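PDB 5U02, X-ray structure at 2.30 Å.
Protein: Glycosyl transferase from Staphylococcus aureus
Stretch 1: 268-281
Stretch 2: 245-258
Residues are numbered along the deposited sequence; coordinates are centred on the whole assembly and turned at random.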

ATOM      1  N   SER A 268     -18.397  15.787   0.274  1.00 30.05           N
ATOM      2  CA  SER A 268     -17.613  16.097   1.459  1.00 25.70           C
ATOM      3  C   SER A 268     -18.199  15.348   2.649  1.00 26.21           C
ATOM      4  O   SER A 268     -19.275  14.749   2.564  1.00 26.31           O
ATOM      5  CB  SER A 268     -17.579  17.607   1.722  1.00 26.06           C
ATOM      6  OG  SER A 268     -16.971  18.299   0.644  1.00 26.99           O
ATOM      7  N   LEU A 269     -17.478  15.375   3.767  1.00 29.44           N
ATOM      8  CA  LEU A 269     -17.902  14.718   4.998  1.00 26.93           C
ATOM      9  C   LEU A 269     -18.028  15.753   6.107  1.00 27.53           C
ATOM     10  O   LEU A 269     -17.071  16.480   6.395  1.00 24.39           O
ATOM     11  CB  LEU A 269     -16.918  13.620   5.409  1.00 23.89           C
ATOM     12  CG  LEU A 269     -16.538  12.632   4.302  1.00 24.18           C
ATOM     13  CD1 LEU A 269     -15.595  11.559   4.820  1.00 19.45           C
ATOM     14  CD2 LEU A 269     -17.782  12.003   3.697  1.00 21.26           C
ATOM     15  N   TYR A 270     -19.203  15.809   6.730  1.00 22.88           N
ATOM     16  CA  TYR A 270     -19.475  16.728   7.829  1.00 22.53           C
ATOM     17  C   TYR A 270     -19.451  15.951   9.139  1.00 23.42           C
ATOM     18  O   TYR A 270     -20.184  14.966   9.293  1.00 24.44           O
ATOM     19  CB  TYR A 270     -20.822  17.423   7.628  1.00 22.31           C
ATOM     20  CG  TYR A 270     -21.087  18.587   8.555  1.00 25.50           C
ATOM     21  CD1 TYR A 270     -20.493  19.823   8.339  1.00 29.25           C
ATOM     22  CD2 TYR A 270     -21.958  18.459   9.631  1.00 25.95           C
ATOM     23  CE1 TYR A 270     -20.746  20.897   9.182  1.00 30.79           C
ATOM     24  CE2 TYR A 270     -22.214  19.526  10.480  1.00 23.90           C
ATOM     25  CZ  TYR A 270     -21.607  20.736  10.249  1.00 27.32           C
ATOM     26  OH  TYR A 270     -21.866  21.792  11.088  1.00 32.41           O
ATOM     27  N   PHE A 271     -18.614  16.399  10.075  1.00 24.35           N
ATOM     28  CA  PHE A 271     -18.422  15.755  11.371  1.00 24.59           C
ATOM     29  C   PHE A 271     -18.767  16.751  12.471  1.00 27.87           C
ATOM     30  O   PHE A 271     -18.139  17.813  12.569  1.00 25.34           O
ATOM     31  CB  PHE A 271     -16.981  15.261  11.518  1.00 26.19           C
ATOM     32  CG  PHE A 271     -16.721  14.495  12.784  1.00 27.20           C
ATOM     33  CD1 PHE A 271     -17.122  13.175  12.903  1.00 23.97           C
ATOM     34  CD2 PHE A 271     -16.066  15.092  13.853  1.00 27.98           C
ATOM     35  CE1 PHE A 271     -16.884  12.464  14.068  1.00 28.23           C
ATOM     36  CE2 PHE A 271     -15.819  14.386  15.023  1.00 27.17           C
ATOM     37  CZ  PHE A 271     -16.226  13.069  15.132  1.00 26.80           C
ATOM     38  N   THR A 272     -19.763  16.416  13.292  1.00 26.66           N
ATOM     39  CA  THR A 272     -20.205  17.326  14.340  1.00 27.37           C
ATOM     40  C   THR A 272     -20.838  16.540  15.481  1.00 26.67           C
ATOM     41  O   THR A 272     -21.301  15.408  15.309  1.00 23.64           O
ATOM     42  CB  THR A 272     -21.192  18.370  13.802  1.00 22.81           C
ATOM     43  OG1 THR A 272     -21.311  19.436  14.750  1.00 26.08           O
ATOM     44  CG2 THR A 272     -22.563  17.749  13.579  1.00 16.55           C
ATOM     45  N   ALA A 273     -20.854  17.165  16.656  1.00 27.83           N
ATOM     46  CA  ALA A 273     -21.380  16.535  17.858  1.00 28.30           C
ATOM     47  C   ALA A 273     -22.901  16.437  17.813  1.00 28.47           C
ATOM     48  O   ALA A 273     -23.580  17.234  17.163  1.00 32.06           O
ATOM     49  CB  ALA A 273     -20.956  17.320  19.100  1.00 27.54           C
ATOM     50  N   ILE A 274     -23.434  15.440  18.519  1.00 29.58           N
ATOM     51  CA  ILE A 274     -24.870  15.273  18.698  1.00 27.15           C
ATOM     52  C   ILE A 274     -25.128  14.867  20.141  1.00 29.07           C
ATOM     53  O   ILE A 274     -24.215  14.502  20.886  1.00 27.85           O
ATOM     54  CB  ILE A 274     -25.481  14.217  17.748  1.00 27.31           C
ATOM     55  CG1 ILE A 274     -24.899  12.834  18.043  1.00 21.36           C
ATOM     56  CG2 ILE A 274     -25.267  14.592  16.285  1.00 28.42           C
ATOM     57  CD1 ILE A 274     -25.572  11.730  17.284  1.00 17.80           C
ATOM     58  N   THR A 275     -26.397  14.943  20.529  1.00 29.69           N
ATOM     59  CA  THR A 275     -26.896  14.343  21.759  1.00 24.66           C
ATOM     60  C   THR A 275     -27.731  13.134  21.357  1.00 24.99           C
ATOM     61  O   THR A 275     -28.755  13.285  20.681  1.00 28.05           O
ATOM     62  CB  THR A 275     -27.726  15.342  22.566  1.00 26.89           C
ATOM     63  OG1 THR A 275     -26.873  16.395  23.039  1.00 25.55           O
ATOM     64  CG2 THR A 275     -28.374  14.650  23.760  1.00 25.40           C
ATOM     65  N   LEU A 276     -27.280  11.941  21.750  1.00 26.18           N
ATOM     66  CA  LEU A 276     -27.850  10.709  21.210  1.00 29.33           C
ATOM     67  C   LEU A 276     -29.364  10.664  21.382  1.00 29.04           C
ATOM     68  O   LEU A 276     -30.098  10.334  20.442  1.00 26.62           O
ATOM     69  CB  LEU A 276     -27.194   9.500  21.879  1.00 31.91           C
ATOM     70  CG  LEU A 276     -27.597   8.122  21.354  1.00 31.97           C
ATOM     71  CD1 LEU A 276     -27.285   7.999  19.874  1.00 27.76           C
ATOM     72  CD2 LEU A 276     -26.894   7.028  22.141  1.00 30.79           C
ATOM     73  N   THR A 277     -29.856  11.015  22.568  1.00 29.23           N
ATOM     74  CA  THR A 277     -31.286  10.897  22.809  1.00 38.79           C
ATOM     75  C   THR A 277     -32.090  11.980  22.093  1.00 40.46           C
ATOM     76  O   THR A 277     -33.307  11.828  21.946  1.00 39.50           O
ATOM     77  CB  THR A 277     -31.559  10.899  24.318  1.00 41.46           C
ATOM     78  OG1 THR A 277     -32.905  10.471  24.565  1.00 49.99           O
ATOM     79  CG2 THR A 277     -31.317  12.273  24.933  1.00 36.28           C
ATOM     80  N   ASP A 278     -31.442  13.052  21.622  1.00 37.64           N
ATOM     81  CA  ASP A 278     -32.114  14.032  20.773  1.00 32.71           C
ATOM     82  C   ASP A 278     -32.174  13.611  19.311  1.00 32.78           C
ATOM     83  O   ASP A 278     -33.009  14.132  18.566  1.00 35.66           O
ATOM     84  CB  ASP A 278     -31.414  15.392  20.863  1.00 32.20           C
ATOM     85  CG  ASP A 278     -31.759  16.138  22.129  1.00 35.17           C
ATOM     86  OD1 ASP A 278     -32.734  15.739  22.799  1.00 36.49           O
ATOM     87  OD2 ASP A 278     -31.064  17.122  22.453  1.00 35.75           O
ATOM     88  N   SER A 279     -31.311  12.692  18.880  1.00 28.96           N
ATOM     89  CA  SER A 279     -31.210  12.336  17.471  1.00 24.22           C
ATOM     90  C   SER A 279     -31.767  10.964  17.143  1.00 26.16           C
ATOM     91  O   SER A 279     -32.239  10.758  16.025  1.00 26.75           O
ATOM     92  CB  SER A 279     -29.747  12.385  17.014  1.00 21.26           C
ATOM     93  OG  SER A 279     -29.200  13.673  17.201  1.00 27.15           O
ATOM     94  N   ILE A 280     -31.710  10.025  18.080  1.00 30.98           N
ATOM     95  CA  ILE A 280     -32.077   8.637  17.832  1.00 28.72           C
ATOM     96  C   ILE A 280     -32.898   8.146  19.011  1.00 28.04           C
ATOM     97  O   ILE A 280     -32.481   8.288  20.165  1.00 29.11           O
ATOM     98  CB  ILE A 280     -30.834   7.749  17.621  1.00 28.63           C
ATOM     99  CG1 ILE A 280     -30.066   8.197  16.371  1.00 26.14           C
ATOM    100  CG2 ILE A 280     -31.227   6.284  17.520  1.00 27.76           C
ATOM    101  CD1 ILE A 280     -28.779   7.456  16.143  1.00 25.52           C
ATOM    102  N   SER A 281     -34.071   7.594  18.728  1.00 29.35           N
ATOM    103  CA  SER A 281     -34.907   6.999  19.753  1.00 31.20           C
ATOM    104  C   SER A 281     -34.685   5.495  19.767  1.00 31.71           C
ATOM    105  O   SER A 281     -34.374   4.887  18.739  1.00 31.97           O
ATOM    106  CB  SER A 281     -36.387   7.304  19.515  1.00 31.20           C
ATOM    107  OG  SER A 281     -36.878   6.565  18.411  1.00 30.58           O
TER
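Stretch 2 245-258: ALIHLNNDFYRLTP

The rings of Phe271 and Tyr254 lie nearly parallel, with planes 13° apart and centroids 4.7 Å apart, yet they are slid so far that they barely overlap. Phe271 CZ sits over one face of the Tyr254 ring, 3.4 Å from Tyr254 CG.

Stretch 2 is a hairpin. Strands 245-249 and 252-258 are joined by a type I' turn from Leu249 to Asp252. The second strand pairs antiparallel with the strand that runs through Leu269 to Ala273; their axes cross at 141° and approach to 4.4 Å. The first strand lies farther off, at 9.1 Å and 73°.

Leu269 pairs with Pro258, Phe271 with Leu256 and Ala273 with Tyr254. Between them, Tyr270 N donates to Thr257 O (2.9 Å), and Thr257 N to Tyr270 O (2.8 Å). Arg255 N donates to Thr272 O at 3.0 Å, and Thr272 N returns a bond to Arg255 O at 3.3 Å. Near Ile274 a water accepts from Phe253 N (3.1 Å) and donates to Ile274 O (2.7 Å).

Arg255 shares a face with Tyr270 and Thr272. Its guanidinium is covered on one face by Thr272 CG2, 3.7 Å from Arg255 NE. In the short helix that follows, Leu276 CD2 packs over one face of the Phe253 ring, 3.7 Å from Phe253 CZ. Ile274 CD1 meets Leu246 CD1 at 3.7 Å.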

ATOM      1  N   ALA A 245     -23.815   8.449   9.809  1.00 26.73           N
ATOM      2  CA  ALA A 245     -23.258   7.336  10.559  1.00 22.12           C
ATOM      3  C   ALA A 245     -22.946   7.800  11.976  1.00 24.46           C
ATOM      4  O   ALA A 245     -22.414   8.899  12.175  1.00 26.28           O
ATOM      5  CB  ALA A 245     -21.986   6.806   9.893  1.00 18.16           C
ATOM      6  N   LEU A 246     -23.276   6.963  12.956  1.00 23.05           N
ATOM      7  CA  LEU A 246     -23.039   7.289  14.356  1.00 23.28           C
ATOM      8  C   LEU A 246     -21.608   6.930  14.740  1.00 24.64           C
ATOM      9  O   LEU A 246     -21.146   5.817  14.474  1.00 27.98           O
ATOM     10  CB  LEU A 246     -24.031   6.554  15.255  1.00 25.14           C
ATOM     11  CG  LEU A 246     -23.968   6.851  16.754  1.00 22.49           C
ATOM     12  CD1 LEU A 246     -24.406   8.276  17.045  1.00 20.89           C
ATOM     13  CD2 LEU A 246     -24.818   5.852  17.523  1.00 22.73           C
ATOM     14  N   ILE A 247     -20.920   7.873  15.377  1.00 25.64           N
ATOM     15  CA  ILE A 247     -19.543   7.700  15.820  1.00 23.65           C
ATOM     16  C   ILE A 247     -19.484   7.980  17.315  1.00 22.08           C
ATOM     17  O   ILE A 247     -20.135   8.912  17.801  1.00 23.21           O
ATOM     18  CB  ILE A 247     -18.588   8.628  15.035  1.00 28.53           C
ATOM     19  CG1 ILE A 247     -18.422   8.114  13.600  1.00 29.61           C
ATOM     20  CG2 ILE A 247     -17.240   8.771  15.738  1.00 30.33           C
ATOM     21  CD1 ILE A 247     -17.607   9.019  12.706  1.00 35.25           C
ATOM     22  N   HIS A 248     -18.724   7.161  18.043  1.00 23.68           N
ATOM     23  CA  HIS A 248     -18.570   7.280  19.488  1.00 27.93           C
ATOM     24  C   HIS A 248     -17.105   7.526  19.807  1.00 32.70           C
ATOM     25  O   HIS A 248     -16.234   6.751  19.397  1.00 26.82           O
ATOM     26  CB  HIS A 248     -19.057   6.020  20.211  1.00 30.99           C
ATOM     27  CG  HIS A 248     -19.111   6.152  21.703  1.00 42.79           C
ATOM     28  ND1 HIS A 248     -19.569   7.286  22.336  1.00 46.22           N
ATOM     29  CD2 HIS A 248     -18.791   5.276  22.687  1.00 49.45           C
ATOM     30  CE1 HIS A 248     -19.519   7.110  23.645  1.00 48.81           C
ATOM     31  NE2 HIS A 248     -19.051   5.898  23.884  1.00 49.73           N
ATOM     32  N   LEU A 249     -16.835   8.583  20.560  1.00 36.78           N
ATOM     33  CA  LEU A 249     -15.461   9.038  20.722  1.00 38.64           C
ATOM     34  C   LEU A 249     -15.331   9.735  22.066  1.00 41.81           C
ATOM     35  O   LEU A 249     -15.921  10.800  22.266  1.00 41.05           O
ATOM     36  CB  LEU A 249     -15.084   9.966  19.578  1.00 40.50           C
ATOM     37  CG  LEU A 249     -13.675  10.512  19.542  1.00 48.72           C
ATOM     38  CD1 LEU A 249     -12.671   9.386  19.454  1.00 54.16           C
ATOM     39  CD2 LEU A 249     -13.583  11.384  18.341  1.00 46.83           C
ATOM     40  N   ASN A 250     -14.562   9.137  22.975  1.00 47.22           N
ATOM     41  CA  ASN A 250     -14.296   9.703  24.296  1.00 55.61           C
ATOM     42  C   ASN A 250     -15.595  10.115  24.991  1.00 54.30           C
ATOM     43  O   ASN A 250     -15.820  11.283  25.311  1.00 55.26           O
ATOM     44  CB  ASN A 250     -13.325  10.884  24.197  1.00 61.15           C
ATOM     45  CG  ASN A 250     -11.875  10.445  24.091  1.00 67.04           C
ATOM     46  OD1 ASN A 250     -11.315  10.363  22.996  1.00 68.44           O
ATOM     47  ND2 ASN A 250     -11.260  10.155  25.233  1.00 69.33           N
ATOM     48  N   ASN A 251     -16.464   9.124  25.193  1.00 51.20           N
ATOM     49  CA  ASN A 251     -17.747   9.240  25.883  1.00 55.13           C
ATOM     50  C   ASN A 251     -18.752  10.129  25.155  1.00 54.83           C
ATOM     51  O   ASN A 251     -19.880  10.284  25.642  1.00 57.08           O
ATOM     52  CB  ASN A 251     -17.589   9.761  27.318  1.00 61.50           C
ATOM     53  CG  ASN A 251     -16.572   8.971  28.115  1.00 68.42           C
ATOM     54  OD1 ASN A 251     -15.467   9.447  28.378  1.00 71.30           O
ATOM     55  ND2 ASN A 251     -16.942   7.757  28.508  1.00 70.26           N
ATOM     56  N   ASP A 252     -18.396  10.706  24.014  1.00 50.87           N
ATOM     57  CA  ASP A 252     -19.256  11.632  23.292  1.00 46.00           C
ATOM     58  C   ASP A 252     -19.708  11.029  21.969  1.00 41.77           C
ATOM     59  O   ASP A 252     -19.036  10.175  21.383  1.00 40.19           O
ATOM     60  CB  ASP A 252     -18.531  12.954  23.038  1.00 44.67           C
ATOM     61  CG  ASP A 252     -17.946  13.534  24.296  1.00 46.28           C
ATOM     62  OD1 ASP A 252     -18.680  13.593  25.301  1.00 48.11           O
ATOM     63  OD2 ASP A 252     -16.755  13.914  24.288  1.00 48.46           O
ATOM     64  N   PHE A 253     -20.855  11.500  21.492  1.00 37.81           N
ATOM     65  CA  PHE A 253     -21.452  11.004  20.263  1.00 35.03           C
ATOM     66  C   PHE A 253     -21.374  12.054  19.164  1.00 30.94           C
ATOM     67  O   PHE A 253     -21.505  13.255  19.424  1.00 27.31           O
ATOM     68  CB  PHE A 253     -22.902  10.589  20.493  1.00 32.06           C
ATOM     69  CG  PHE A 253     -23.039   9.288  21.223  1.00 34.70           C
ATOM     70  CD1 PHE A 253     -23.068   8.092  20.527  1.00 32.51           C
ATOM     71  CD2 PHE A 253     -23.118   9.260  22.606  1.00 32.84           C
ATOM     72  CE1 PHE A 253     -23.187   6.892  21.193  1.00 29.92           C
ATOM     73  CE2 PHE A 253     -23.240   8.062  23.279  1.00 32.51           C
ATOM     74  CZ  PHE A 253     -23.272   6.876  22.570  1.00 31.56           C
ATOM     75  N   TYR A 254     -21.158  11.584  17.937  1.00 27.30           N
ATOM     76  CA  TYR A 254     -21.027  12.437  16.768  1.00 24.69           C
ATOM     77  C   TYR A 254     -21.761  11.796  15.604  1.00 25.65           C
ATOM     78  O   TYR A 254     -22.041  10.593  15.605  1.00 23.95           O
ATOM     79  CB  TYR A 254     -19.561  12.655  16.370  1.00 25.11           C
ATOM     80  CG  TYR A 254     -18.682  13.245  17.455  1.00 23.09           C
ATOM     81  CD1 TYR A 254     -18.173  12.450  18.473  1.00 24.61           C
ATOM     82  CD2 TYR A 254     -18.330  14.589  17.434  1.00 22.57           C
ATOM     83  CE1 TYR A 254     -17.356  12.984  19.459  1.00 27.15           C
ATOM     84  CE2 TYR A 254     -17.513  15.129  18.413  1.00 23.49           C
ATOM     85  CZ  TYR A 254     -17.032  14.322  19.422  1.00 23.83           C
ATOM     86  OH  TYR A 254     -16.224  14.853  20.395  1.00 28.91           O
ATOM     87  N   ARG A 255     -22.068  12.616  14.603  1.00 23.97           N
ATOM     88  CA  ARG A 255     -22.561  12.125  13.327  1.00 25.57           C
ATOM     89  C   ARG A 255     -21.541  12.451  12.247  1.00 27.74           C
ATOM     90  O   ARG A 255     -20.912  13.516  12.274  1.00 24.67           O
ATOM     91  CB  ARG A 255     -23.936  12.715  12.969  1.00 23.28           C
ATOM     92  CG  ARG A 255     -24.002  14.239  12.836  1.00 23.97           C
ATOM     93  CD  ARG A 255     -25.376  14.651  12.307  1.00 23.41           C
ATOM     94  NE  ARG A 255     -25.645  16.086  12.407  1.00 24.37           N
ATOM     95  CZ  ARG A 255     -25.478  16.948  11.409  1.00 26.10           C
ATOM     96  NH1 ARG A 255     -25.031  16.522  10.234  1.00 22.59           N
ATOM     97  NH2 ARG A 255     -25.756  18.236  11.578  1.00 20.59           N
ATOM     98  N   LEU A 256     -21.352  11.506  11.328  1.00 25.25           N
ATOM     99  CA  LEU A 256     -20.564  11.702  10.116  1.00 20.95           C
ATOM    100  C   LEU A 256     -21.558  11.701   8.964  1.00 21.96           C
ATOM    101  O   LEU A 256     -22.233  10.693   8.723  1.00 22.02           O
ATOM    102  CB  LEU A 256     -19.506  10.612   9.951  1.00 22.26           C
ATOM    103  CG  LEU A 256     -18.533  10.694   8.775  1.00 24.06           C
ATOM    104  CD1 LEU A 256     -17.748  11.979   8.856  1.00 22.69           C
ATOM    105  CD2 LEU A 256     -17.578   9.499   8.743  1.00 13.53           C
ATOM    106  N   THR A 257     -21.671  12.831   8.277  1.00 21.23           N
ATOM    107  CA  THR A 257     -22.722  13.040   7.281  1.00 17.62           C
ATOM    108  C   THR A 257     -22.103  13.334   5.926  1.00 23.11           C
ATOM    109  O   THR A 257     -21.542  14.429   5.732  1.00 23.26           O
ATOM    110  CB  THR A 257     -23.639  14.193   7.700  1.00 22.43           C
ATOM    111  OG1 THR A 257     -24.168  13.943   9.009  1.00 25.66           O
ATOM    112  CG2 THR A 257     -24.793  14.356   6.715  1.00 20.53           C
ATOM    113  N   PRO A 258     -22.153  12.408   4.971  1.00 25.21           N
ATOM    114  CA  PRO A 258     -21.782  12.758   3.597  1.00 26.45           C
ATOM    115  C   PRO A 258     -22.786  13.732   3.010  1.00 26.04           C
ATOM    116  O   PRO A 258     -23.981  13.688   3.316  1.00 25.89           O
ATOM    117  CB  PRO A 258     -21.817  11.414   2.856  1.00 23.85           C
ATOM    118  CG  PRO A 258     -21.718  10.373   3.935  1.00 25.52           C
ATOM    119  CD  PRO A 258     -22.419  10.967   5.122  1.00 24.00           C
TER
HETATM  120  O   HOH W   1     -22.771  13.429  22.909  1.00 28.69           O